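PDB 4Z3N: putative drug/sodium antiporter from Escherichia coli, which is the MATE-family membrane transporter ClbM, linked to transport of the genotoxin colibactin and probably working as an antiporter. Local coordinates for residues 296-299 and 300-304; 268-271 and 272-276; 199-202 and 203-207; 223-226 and 227-231. All coordinates share one frame; numbering follows the deposited sequence.

Contact 1 of 4, residues 296-299 and 300-304. With OLC ((2R)-2,3-dihydroxypropyl (9Z)-octadec-9-enoate), chain B.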
loop_
_atom_site.group_PDB
_atom_site.type_symbol
_atom_site.label_atom_id
_atom_site.label_comp_id
_atom_site.label_asym_id
_atom_site.label_seq_id
_atom_site.Cartn_x
_atom_site.Cartn_y
_atom_site.Cartn_z
ATOM N N GLY A 296 -8.797 12.113 5.477
ATOM C CA GLY A 296 -7.876 11.232 4.784
ATOM C C GLY A 296 -7.099 10.214 5.596
ATOM O O GLY A 296 -7.093 9.039 5.242
ATOM N N ARG A 297 -6.421 10.643 6.656
ATOM C CA ARG A 297 -5.671 9.679 7.454
ATOM C C ARG A 297 -6.645 8.645 8.028
ATOM O O ARG A 297 -6.364 7.448 7.988
ATOM C CB ARG A 297 -4.874 10.353 8.584
ATOM C CG ARG A 297 -3.609 11.101 8.163
ATOM C CD ARG A 297 -2.946 11.776 9.381
ATOM N NE ARG A 297 -2.409 13.106 9.084
ATOM C CZ ARG A 297 -1.937 13.952 10.001
ATOM N NH1 ARG A 297 -1.935 13.614 11.285
ATOM N NH2 ARG A 297 -1.471 15.143 9.637
ATOM N N ILE A 298 -7.790 9.109 8.530
ATOM C CA ILE A 298 -8.769 8.234 9.167
ATOM C C ILE A 298 -9.399 7.281 8.153
ATOM O O ILE A 298 -9.537 6.094 8.421
ATOM C CB ILE A 298 -9.890 9.038 9.881
ATOM C CG1 ILE A 298 -9.307 9.907 10.990
ATOM C CG2 ILE A 298 -10.951 8.100 10.473
ATOM C CD1 ILE A 298 -10.369 10.688 11.740
ATOM N N ASP A 299 -9.772 7.801 6.991
ATOM C CA ASP A 299 -10.317 6.961 5.939
ATOM C C ASP A 299 -9.310 5.873 5.579
ATOM O O ASP A 299 -9.675 4.758 5.202
ATOM C CB ASP A 299 -10.675 7.803 4.708
ATOM C CG ASP A 299 -11.988 8.587 4.887
ATOM O OD1 ASP A 299 -12.958 7.996 5.451
ATOM O OD2 ASP A 299 -12.039 9.772 4.448
ATOM N N TYR A 300 -8.033 6.208 5.729
ATOM C CA TYR A 300 -6.963 5.295 5.391
ATOM C C TYR A 300 -6.797 4.177 6.439
ATOM O O TYR A 300 -6.631 3.005 6.070
ATOM C CB TYR A 300 -5.639 6.046 5.217
ATOM C CG TYR A 300 -4.540 5.083 4.869
ATOM C CD1 TYR A 300 -4.389 4.628 3.578
ATOM C CD2 TYR A 300 -3.701 4.567 5.850
ATOM C CE1 TYR A 300 -3.410 3.706 3.255
ATOM C CE2 TYR A 300 -2.714 3.648 5.536
ATOM C CZ TYR A 300 -2.578 3.224 4.234
ATOM O OH TYR A 300 -1.604 2.315 3.901
ATOM N N PHE A 301 -6.833 4.531 7.726
ATOM C CA PHE A 301 -6.774 3.519 8.774
ATOM C C PHE A 301 -7.904 2.477 8.655
ATOM O O PHE A 301 -7.692 1.296 8.899
ATOM C CB PHE A 301 -6.823 4.150 10.174
ATOM C CG PHE A 301 -7.280 3.177 11.245
ATOM C CD1 PHE A 301 -6.460 2.113 11.642
ATOM C CD2 PHE A 301 -8.542 3.297 11.826
ATOM C CE1 PHE A 301 -6.878 1.196 12.609
ATOM C CE2 PHE A 301 -8.969 2.386 12.795
ATOM C CZ PHE A 301 -8.131 1.330 13.185
ATOM N N ILE A 302 -9.100 2.922 8.294
ATOM C CA ILE A 302 -10.254 2.039 8.199
ATOM C C ILE A 302 -10.014 0.946 7.162
ATOM O O ILE A 302 -10.515 -0.189 7.256
ATOM C CB ILE A 302 -11.530 2.828 7.826
ATOM C CG1 ILE A 302 -11.988 3.688 9.007
ATOM C CG2 ILE A 302 -12.654 1.881 7.349
ATOM C CD1 ILE A 302 -13.078 4.674 8.629
ATOM N N ILE A 303 -9.211 1.301 6.178
ATOM C CA ILE A 303 -9.001 0.456 5.023
ATOM C C ILE A 303 -7.848 -0.539 5.255
ATOM O O ILE A 303 -7.696 -1.516 4.513
ATOM C CB ILE A 303 -8.774 1.370 3.788
ATOM C CG1 ILE A 303 -10.049 2.147 3.481
ATOM C CG2 ILE A 303 -8.206 0.631 2.580
ATOM C CD1 ILE A 303 -9.851 3.252 2.467
ATOM N N THR A 304 -7.061 -0.304 6.306
ATOM C CA THR A 304 -5.821 -1.058 6.514
ATOM C C THR A 304 -6.057 -2.551 6.798
ATOM O O THR A 304 -5.283 -3.374 6.332
ATOM C CB THR A 304 -4.929 -0.443 7.651
ATOM O OG1 THR A 304 -5.725 -0.078 8.781
ATOM C CG2 THR A 304 -4.206 0.788 7.160
HETATM C C18 OLC B . -7.124 1.877 -2.417
HETATM C C10 OLC B . -14.914 5.692 -0.971
HETATM C C9 OLC B . -13.997 6.277 -0.174
HETATM C C17 OLC B . -8.372 2.566 -1.901
HETATM C C11 OLC B . -14.599 5.362 -2.418
HETATM C C8 OLC B . -14.445 7.313 0.844
HETATM C C24 OLC B . -12.806 9.701 -7.817
HETATM C C16 OLC B . -9.286 2.868 -3.067
HETATM C C12 OLC B . -13.182 5.764 -2.808
HETATM C C7 OLC B . -13.295 7.797 1.708
HETATM C C15 OLC B . -10.601 3.459 -2.574
HETATM C C13 OLC B . -12.549 4.662 -3.658
HETATM C C6 OLC B . -12.432 8.790 0.953
HETATM C C14 OLC B . -11.041 4.581 -3.504
HETATM C C5 OLC B . -13.286 9.826 0.254
HETATM C C4 OLC B . -12.497 10.463 -0.881
HETATM C C3 OLC B . -11.851 9.395 -1.741
HETATM C C2 OLC B . -11.429 9.938 -3.093
HETATM C C21 OLC B . -12.214 7.920 -6.176
HETATM C C1 OLC B . -11.442 8.821 -4.130
HETATM C C22 OLC B . -12.294 8.283 -7.649
HETATM O O19 OLC B . -11.219 7.659 -3.822
HETATM O O25 OLC B . -12.051 10.356 -8.817
HETATM O O23 OLC B . -11.009 8.185 -8.233
HETATM O O20 OLC B . -11.866 9.081 -5.440
#
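Gly296 to Tyr300, Arg297 to Phe301 and Ile298 to Ile302 are the four-residue steps of an α-helical stretch in helix 286-322, at the start of a predicted membrane span and beside a bound monoolein. Tyr300 N donates to Gly296 O at 3.0 Å and Phe301 N to Arg297 O, also at 3.0 Å. Arg297 O takes a second, weak bond from Tyr300 N, while Ile302 N reaches Ile298 O at 3.2 Å.

Side chains repeat the spacing loosely, with Ile298 CG2 lying 4.4 Å from Ile302 CD1. Because CG1 of Ile302 stands beside its own backbone N (chi1 -71°), this branch folds back along the helix to rest on Ile298 O. Tyr300 does the opposite: its CG is anti to the backbone N (chi1 180°), so that CB rests beside Arg297 O and Gly296 O while the ring leads away, with Arg297 O oblique to it. Asp299 meets the lipid, its CG 3.5 Å from C7 of the acyl chain. The carboxylate meets hydrocarbon there, and its polar partner lies one turn back, where OD2 is hydrogen-bonded to Thr295 OG1.

On the protein side, Ile298, Asp299 and Ile302 touch His351 of helix 326-358, Ile302 adds Leu347 of the same helix, and Ile298 also meets Tyr359 and Phe362 in the loop that follows.

Contact 2 of 4, residues 268-271 and 272-276. With OLC ((2R)-2,3-dihydroxypropyl (9Z)-octadec-9-enoate), chain B.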
loop_
_atom_site.group_PDB
_atom_site.type_symbol
_atom_site.label_atom_id
_atom_site.label_comp_id
_atom_site.label_asym_id
_atom_site.label_seq_id
_atom_site.Cartn_x
_atom_site.Cartn_y
_atom_site.Cartn_z
ATOM N N LEU A 268 0.071 4.309 -8.882
ATOM C CA LEU A 268 0.049 5.506 -9.683
ATOM C C LEU A 268 -1.401 5.916 -9.950
ATOM O O LEU A 268 -1.809 7.027 -9.609
ATOM C CB LEU A 268 0.828 5.269 -10.973
ATOM C CG LEU A 268 1.294 6.453 -11.808
ATOM C CD1 LEU A 268 1.857 7.566 -10.923
ATOM C CD2 LEU A 268 2.338 5.967 -12.818
ATOM N N ILE A 269 -2.169 4.996 -10.528
ATOM C CA ILE A 269 -3.582 5.194 -10.820
ATOM C C ILE A 269 -4.384 5.656 -9.603
ATOM O O ILE A 269 -5.284 6.502 -9.714
ATOM C CB ILE A 269 -4.213 3.897 -11.358
ATOM C CG1 ILE A 269 -3.596 3.529 -12.708
ATOM C CG2 ILE A 269 -5.743 4.038 -11.459
ATOM C CD1 ILE A 269 -3.953 2.122 -13.187
ATOM N N ILE A 270 -4.071 5.095 -8.442
ATOM C CA ILE A 270 -4.737 5.510 -7.222
ATOM C C ILE A 270 -4.331 6.949 -6.895
ATOM O O ILE A 270 -5.181 7.773 -6.576
ATOM C CB ILE A 270 -4.415 4.582 -6.039
ATOM C CG1 ILE A 270 -5.053 3.214 -6.250
ATOM C CG2 ILE A 270 -4.927 5.175 -4.742
ATOM C CD1 ILE A 270 -4.629 2.176 -5.208
ATOM N N ALA A 271 -3.041 7.251 -6.990
ATOM C CA ALA A 271 -2.570 8.614 -6.774
ATOM C C ALA A 271 -3.217 9.595 -7.760
ATOM O O ALA A 271 -3.618 10.693 -7.366
ATOM C CB ALA A 271 -1.052 8.679 -6.874
ATOM N N VAL A 272 -3.330 9.209 -9.031
ATOM C CA VAL A 272 -3.943 10.083 -10.041
ATOM C C VAL A 272 -5.421 10.341 -9.772
ATOM O O VAL A 272 -5.946 11.419 -10.059
ATOM C CB VAL A 272 -3.828 9.496 -11.457
ATOM C CG1 VAL A 272 -4.612 10.346 -12.443
ATOM C CG2 VAL A 272 -2.388 9.387 -11.876
ATOM N N GLY A 273 -6.097 9.321 -9.254
ATOM C CA GLY A 273 -7.507 9.424 -8.950
ATOM C C GLY A 273 -7.693 10.378 -7.796
ATOM O O GLY A 273 -8.718 11.050 -7.707
ATOM N N ILE A 274 -6.697 10.435 -6.909
ATOM C CA ILE A 274 -6.741 11.373 -5.780
ATOM C C ILE A 274 -6.404 12.797 -6.228
ATOM O O ILE A 274 -6.839 13.757 -5.613
ATOM C CB ILE A 274 -5.787 10.969 -4.643
ATOM C CG1 ILE A 274 -6.271 9.671 -3.993
ATOM C CG2 ILE A 274 -5.734 12.074 -3.597
ATOM C CD1 ILE A 274 -5.404 9.166 -2.859
ATOM N N VAL A 275 -5.647 12.916 -7.313
ATOM C CA VAL A 275 -5.369 14.204 -7.930
ATOM C C VAL A 275 -6.614 14.803 -8.615
ATOM O O VAL A 275 -6.948 15.983 -8.434
ATOM C CB VAL A 275 -4.229 14.079 -8.970
ATOM C CG1 VAL A 275 -4.120 15.342 -9.788
ATOM C CG2 VAL A 275 -2.906 13.769 -8.293
ATOM N N ILE A 276 -7.283 13.986 -9.418
ATOM C CA ILE A 276 -8.483 14.405 -10.134
ATOM C C ILE A 276 -9.581 14.755 -9.154
ATOM O O ILE A 276 -10.404 15.626 -9.424
ATOM C CB ILE A 276 -8.979 13.308 -11.089
ATOM C CG1 ILE A 276 -7.959 13.113 -12.216
ATOM C CG2 ILE A 276 -10.408 13.611 -11.584
ATOM C CD1 ILE A 276 -8.129 11.842 -13.008
HETATM C C18 OLC B . -7.124 1.877 -2.417
HETATM C C10 OLC B . -14.914 5.692 -0.971
HETATM C C9 OLC B . -13.997 6.277 -0.174
HETATM C C17 OLC B . -8.372 2.566 -1.901
HETATM C C11 OLC B . -14.599 5.362 -2.418
HETATM C C8 OLC B . -14.445 7.313 0.844
HETATM C C24 OLC B . -12.806 9.701 -7.817
HETATM C C16 OLC B . -9.286 2.868 -3.067
HETATM C C12 OLC B . -13.182 5.764 -2.808
HETATM C C7 OLC B . -13.295 7.797 1.708
HETATM C C15 OLC B . -10.601 3.459 -2.574
HETATM C C13 OLC B . -12.549 4.662 -3.658
HETATM C C6 OLC B . -12.432 8.790 0.953
HETATM C C14 OLC B . -11.041 4.581 -3.504
HETATM C C5 OLC B . -13.286 9.826 0.254
HETATM C C4 OLC B . -12.497 10.463 -0.881
HETATM C C3 OLC B . -11.851 9.395 -1.741
HETATM C C2 OLC B . -11.429 9.938 -3.093
HETATM C C21 OLC B . -12.214 7.920 -6.176
HETATM C C1 OLC B . -11.442 8.821 -4.130
HETATM C C22 OLC B . -12.294 8.283 -7.649
HETATM O O19 OLC B . -11.219 7.659 -3.822
HETATM O O25 OLC B . -12.051 10.356 -8.817
HETATM O O23 OLC B . -11.009 8.185 -8.233
HETATM O O20 OLC B . -11.866 9.081 -5.440
#
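Val272 N donates to Leu268 O at 2.7 Å with an N-H...O angle of 158°, the shortest of four successive bonds between residues four apart in helix 250-284. Gly273 N follows to Ile269 O at 3.0 Å, Ile274 N to Ile270 O at 3.1 Å and Val275 N to Ala271 O at 3.0 Å. Ala271 O is shared, since Ile274 N sends it a further, weak bond. The ladder is a worked example of how a predicted membrane helix satisfies its own amides and presents hydrocarbon outward.

Around this core the branched residues lean back on the carbonyls of the turn before. In Val272, CG2 sits beside the backbone N, with CG1 taking the anti position (chi1 173°), and this places CG2 3.3 Å from Leu268 O. Val275 uses its own CG2 in the same way on Ala271 O. Apolar contact between side chains is lighter, with Ile270 CG2 4.4 Å from Ile274 CD1.

One curled monoolein touches this stretch with both of its ends, and another lies near Leu268. The terminal methyl C18 of the first is 3.8 Å from Ile270 CD1, whereas its glycerol comes up to Gly273, whose CA, bearing no side chain, lies 3.8 Å from the lipid hydroxyl O23. The same lipid is hydrogen-bonded to His413 O. That residue belongs to helix 402-413, against which this part of helix 250-284 is laid: Ile269 touches Thr409, Leu410 and His413, and Ile270 also meets His413.

Contact 3 of 4, residues 199-202 and 203-207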
loop_
_atom_site.group_PDB
_atom_site.type_symbol
_atom_site.label_atom_id
_atom_site.label_comp_id
_atom_site.label_asym_id
_atom_site.label_seq_id
_atom_site.Cartn_x
_atom_site.Cartn_y
_atom_site.Cartn_z
ATOM N N ASP A 199 15.683 7.994 18.548
ATOM C CA ASP A 199 15.195 9.369 18.428
ATOM C C ASP A 199 15.691 10.241 19.566
ATOM O O ASP A 199 16.172 11.349 19.332
ATOM C CB ASP A 199 13.668 9.415 18.404
ATOM C CG ASP A 199 13.107 9.431 17.004
ATOM O OD1 ASP A 199 13.911 9.471 16.045
ATOM O OD2 ASP A 199 11.862 9.406 16.860
ATOM N N PRO A 200 15.558 9.753 20.812
ATOM C CA PRO A 200 16.065 10.555 21.931
ATOM C C PRO A 200 17.588 10.742 21.854
ATOM O O PRO A 200 18.084 11.860 22.002
ATOM C CB PRO A 200 15.667 9.737 23.168
ATOM C CG PRO A 200 14.668 8.732 22.686
ATOM C CD PRO A 200 14.972 8.477 21.259
ATOM N N ILE A 201 18.310 9.655 21.591
ATOM C CA ILE A 201 19.771 9.688 21.567
ATOM C C ILE A 201 20.353 10.617 20.492
ATOM O O ILE A 201 21.454 11.147 20.649
ATOM C CB ILE A 201 20.346 8.283 21.351
ATOM C CG1 ILE A 201 19.801 7.305 22.386
ATOM C CG2 ILE A 201 21.855 8.299 21.415
ATOM C CD1 ILE A 201 20.210 5.881 22.094
ATOM N N MET A 202 19.634 10.806 19.395
ATOM C CA MET A 202 20.132 11.661 18.325
ATOM C C MET A 202 19.929 13.110 18.663
ATOM O O MET A 202 20.637 13.969 18.159
ATOM C CB MET A 202 19.445 11.346 16.997
ATOM C CG MET A 202 19.566 9.904 16.568
ATOM S SD MET A 202 21.261 9.459 16.166
ATOM C CE MET A 202 21.131 7.659 16.176
ATOM N N ILE A 203 18.930 13.381 19.494
ATOM C CA ILE A 203 18.616 14.744 19.925
ATOM C C ILE A 203 19.515 15.225 21.078
ATOM O O ILE A 203 19.860 16.402 21.170
ATOM C CB ILE A 203 17.153 14.852 20.366
ATOM C CG1 ILE A 203 16.233 14.326 19.278
ATOM C CG2 ILE A 203 16.793 16.279 20.677
ATOM C CD1 ILE A 203 14.829 14.045 19.764
ATOM N N PHE A 204 19.901 14.294 21.940
ATOM C CA PHE A 204 20.473 14.624 23.235
ATOM C C PHE A 204 21.951 14.260 23.294
ATOM O O PHE A 204 22.786 15.118 23.582
ATOM C CB PHE A 204 19.688 13.938 24.359
ATOM C CG PHE A 204 18.270 14.432 24.495
ATOM C CD1 PHE A 204 17.960 15.762 24.260
ATOM C CD2 PHE A 204 17.248 13.563 24.835
ATOM C CE1 PHE A 204 16.655 16.223 24.371
ATOM C CE2 PHE A 204 15.943 14.011 24.949
ATOM C CZ PHE A 204 15.642 15.342 24.714
ATOM N N VAL A 205 22.276 12.990 23.084
ATOM C CA VAL A 205 23.682 12.603 22.943
ATOM C C VAL A 205 24.402 13.241 21.738
ATOM O O VAL A 205 25.432 13.889 21.902
ATOM C CB VAL A 205 23.842 11.095 22.812
ATOM C CG1 VAL A 205 25.314 10.754 22.783
ATOM C CG2 VAL A 205 23.135 10.378 23.950
ATOM N N PHE A 206 23.866 13.042 20.533
ATOM C CA PHE A 206 24.549 13.471 19.309
ATOM C C PHE A 206 24.170 14.872 18.834
ATOM O O PHE A 206 24.816 15.404 17.927
ATOM C CB PHE A 206 24.296 12.455 18.178
ATOM C CG PHE A 206 24.961 11.124 18.404
ATOM C CD1 PHE A 206 24.279 10.093 19.017
ATOM C CD2 PHE A 206 26.280 10.914 18.024
ATOM C CE1 PHE A 206 24.893 8.864 19.245
ATOM C CE2 PHE A 206 26.900 9.693 18.244
ATOM C CZ PHE A 206 26.203 8.667 18.860
ATOM N N ASP A 207 23.144 15.474 19.432
ATOM C CA ASP A 207 22.770 16.843 19.055
ATOM C C ASP A 207 22.500 16.980 17.542
ATOM O O ASP A 207 22.997 17.905 16.892
ATOM C CB ASP A 207 23.885 17.807 19.475
ATOM C CG ASP A 207 23.407 19.235 19.671
ATOM O OD1 ASP A 207 24.039 19.938 20.479
ATOM O OD2 ASP A 207 22.424 19.671 19.036
#
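Met202 and Phe206 lie side by side in the closer-knit part of this stretch, near the C-terminal end of helix 181-204. The sulfur SD is 5.0 Å from the centre of the Phe206 ring and 42° off its normal, an oblique Met-aromatic contact. Met202, its chain bent at chi2 (-67°), is buried against Leu215 and Leu219 of helix 209-232. Ile201 CG2 meets Val205 CG2 at 3.5 Å and Phe206 CE1 at 3.8 Å, and the carbonyl O of Ile201 approaches the edge of the Phe206 ring. The same oxygen accepts from Phe206 N at 3.1 Å and 161°, a five-residue step wider than the α-helical one.

The solvent side is looser: Phe204, Val205, Phe206 and Asp207 are exposed where helix gives way to loop. Pro200 has no N-H for the turn before, and the helix kinks there. Pro200 O receives weak bonds from Ile203 N and Phe204 N, and Ile203 N is also weakly bonded to Asp199 O. Phe204 CD2 lies 4.5 Å from Pro200 CB, its ring oblique to Pro200 O. Trp56 of helix 28-56 touches Pro200, Ile203 and Phe204.

Across the two segments, the bond from Phe206 N to Ile201 O is the one that is not weak, and Met202 adds a backbone bond with Phe208. At this fraying end hydrogen bonding is irregular, and sulfur, aliphatic and aromatic contacts accompany it.

Contact 4 of 4, residues 223-226 and 227-231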
loop_
_atom_site.group_PDB
_atom_site.type_symbol
_atom_site.label_atom_id
_atom_site.label_comp_id
_atom_site.label_asym_id
_atom_site.label_seq_id
_atom_site.Cartn_x
_atom_site.Cartn_y
_atom_site.Cartn_z
ATOM N N SER A 223 17.968 -2.107 10.838
ATOM C CA SER A 223 17.895 -3.179 11.828
ATOM C C SER A 223 16.835 -4.202 11.437
ATOM O O SER A 223 17.011 -5.402 11.667
ATOM C CB SER A 223 17.623 -2.632 13.236
ATOM O OG SER A 223 16.789 -1.494 13.214
ATOM N N MET A 224 15.748 -3.740 10.831
ATOM C CA MET A 224 14.802 -4.664 10.220
ATOM C C MET A 224 15.493 -5.514 9.149
ATOM O O MET A 224 15.393 -6.740 9.149
ATOM C CB MET A 224 13.639 -3.913 9.596
ATOM C CG MET A 224 12.722 -3.222 10.584
ATOM S SD MET A 224 11.272 -2.619 9.699
ATOM C CE MET A 224 10.944 -4.015 8.594
ATOM N N VAL A 225 16.191 -4.839 8.238
ATOM C CA VAL A 225 16.940 -5.489 7.171
ATOM C C VAL A 225 17.891 -6.533 7.742
ATOM O O VAL A 225 17.983 -7.665 7.257
ATOM C CB VAL A 225 17.737 -4.457 6.355
ATOM C CG1 VAL A 225 18.638 -5.143 5.363
ATOM C CG2 VAL A 225 16.790 -3.516 5.642
ATOM N N ALA A 226 18.598 -6.131 8.788
ATOM C CA ALA A 226 19.472 -7.030 9.518
ATOM C C ALA A 226 18.710 -8.256 10.037
ATOM O O ALA A 226 19.135 -9.392 9.831
ATOM C CB ALA A 226 20.127 -6.290 10.659
ATOM N N TYR A 227 17.587 -8.022 10.708
ATOM C CA TYR A 227 16.776 -9.106 11.254
ATOM C C TYR A 227 16.419 -10.150 10.200
ATOM O O TYR A 227 16.460 -11.356 10.462
ATOM C CB TYR A 227 15.493 -8.556 11.871
ATOM C CG TYR A 227 14.745 -9.569 12.691
ATOM C CD1 TYR A 227 13.905 -10.492 12.089
ATOM C CD2 TYR A 227 14.880 -9.609 14.073
ATOM C CE1 TYR A 227 13.223 -11.435 12.838
ATOM C CE2 TYR A 227 14.198 -10.543 14.830
ATOM C CZ TYR A 227 13.371 -11.452 14.204
ATOM O OH TYR A 227 12.684 -12.383 14.941
ATOM N N PHE A 228 16.055 -9.674 9.013
ATOM C CA PHE A 228 15.642 -10.546 7.926
ATOM C C PHE A 228 16.775 -11.462 7.479
ATOM O O PHE A 228 16.613 -12.683 7.408
ATOM C CB PHE A 228 15.142 -9.722 6.746
ATOM C CG PHE A 228 13.741 -9.214 6.914
ATOM C CD1 PHE A 228 12.810 -9.941 7.635
ATOM C CD2 PHE A 228 13.351 -8.008 6.343
ATOM C CE1 PHE A 228 11.509 -9.465 7.790
ATOM C CE2 PHE A 228 12.060 -7.534 6.487
ATOM C CZ PHE A 228 11.137 -8.259 7.214
ATOM N N ILE A 229 17.922 -10.870 7.181
ATOM C CA ILE A 229 19.053 -11.635 6.689
ATOM C C ILE A 229 19.541 -12.639 7.728
ATOM O O ILE A 229 19.833 -13.788 7.385
ATOM C CB ILE A 229 20.209 -10.717 6.264
ATOM C CG1 ILE A 229 19.759 -9.797 5.121
ATOM C CG2 ILE A 229 21.421 -11.542 5.834
ATOM C CD1 ILE A 229 20.870 -8.902 4.583
ATOM N N TYR A 230 19.611 -12.235 8.994
ATOM C CA TYR A 230 20.008 -13.194 10.027
ATOM C C TYR A 230 19.004 -14.333 10.117
ATOM O O TYR A 230 19.399 -15.490 10.123
ATOM C CB TYR A 230 20.191 -12.518 11.389
ATOM C CG TYR A 230 21.465 -11.698 11.442
ATOM C CD1 TYR A 230 22.583 -12.068 10.691
ATOM C CD2 TYR A 230 21.546 -10.535 12.211
ATOM C CE1 TYR A 230 23.748 -11.315 10.716
ATOM C CE2 TYR A 230 22.712 -9.774 12.240
ATOM C CZ TYR A 230 23.806 -10.172 11.491
ATOM O OH TYR A 230 24.961 -9.429 11.515
ATOM N N THR A 231 17.716 -14.013 10.172
ATOM C CA THR A 231 16.681 -15.043 10.153
ATOM C C THR A 231 16.901 -15.950 8.957
ATOM O O THR A 231 16.889 -17.178 9.062
ATOM C CB THR A 231 15.262 -14.438 10.072
ATOM O OG1 THR A 231 14.933 -13.803 11.310
ATOM C CG2 THR A 231 14.228 -15.517 9.780
#
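Ala226, Tyr227 and Met224 give up the most surface in this stretch of helix 209-232. Ala226 O accepts from Tyr230 N at 3.0 Å in a nearly straight bond (174°), and the Tyr230 ring passes obliquely by the same oxygen, its CD2 3.6 Å away.

Tyr227 works in both directions. Its N donates to Ser223 O at 2.8 Å, and its O takes two bonds, from Thr231 N at 3.0 Å and from Thr231 OG1 at 3.0 Å, reaching it from opposite faces of the carbonyl plane. The ring takes no part: CG anti to the backbone N (chi1 -168°) sends it away from the preceding turn and onto Lys186 and Leu190 of helix 181-204.

Met224 O accepts from Phe228 N at 3.0 Å. Further out, the methyl CE of Met224 lies 4.3 Å from CE2 of the Phe228 ring. Phe228 in turn meets the ring of Phe175 and touches Met171, both on helix 162-177. Within helix 209-232, Val225 CG1 and Ile229 CD1 form a similar loose apolar pair.

Here a threonine hydroxyl in a predicted membrane helix finds its acceptor one turn back, on a carbonyl already engaged by the backbone. Ser223 OG is hydrogen-bonded to Leu219 O and Ala220 O, so both small hydroxyls find acceptors on their own helix.

From the N terminus the chain passes contact 3, contact 4, contact 2 and contact 1 in series. Each is a short run of one helix, or a helix end, so none closes a long loop, and none nests in or crosses another. Contacts 3 and 4 lie on the consecutive helices 181-204 and 209-232, their centres about 24 Å apart. Each packs on the other's helix, and contact 3 also reaches helix 28-56, contact 4 helix 162-177. Contacts 2 and 1 belong to the next consecutive pair, 250-284 and 286-322. They do not touch directly, but one monoolein meets both. Contacts 2 and 4 fall on opposite sides of the chain's centre, about 34 Å between centres.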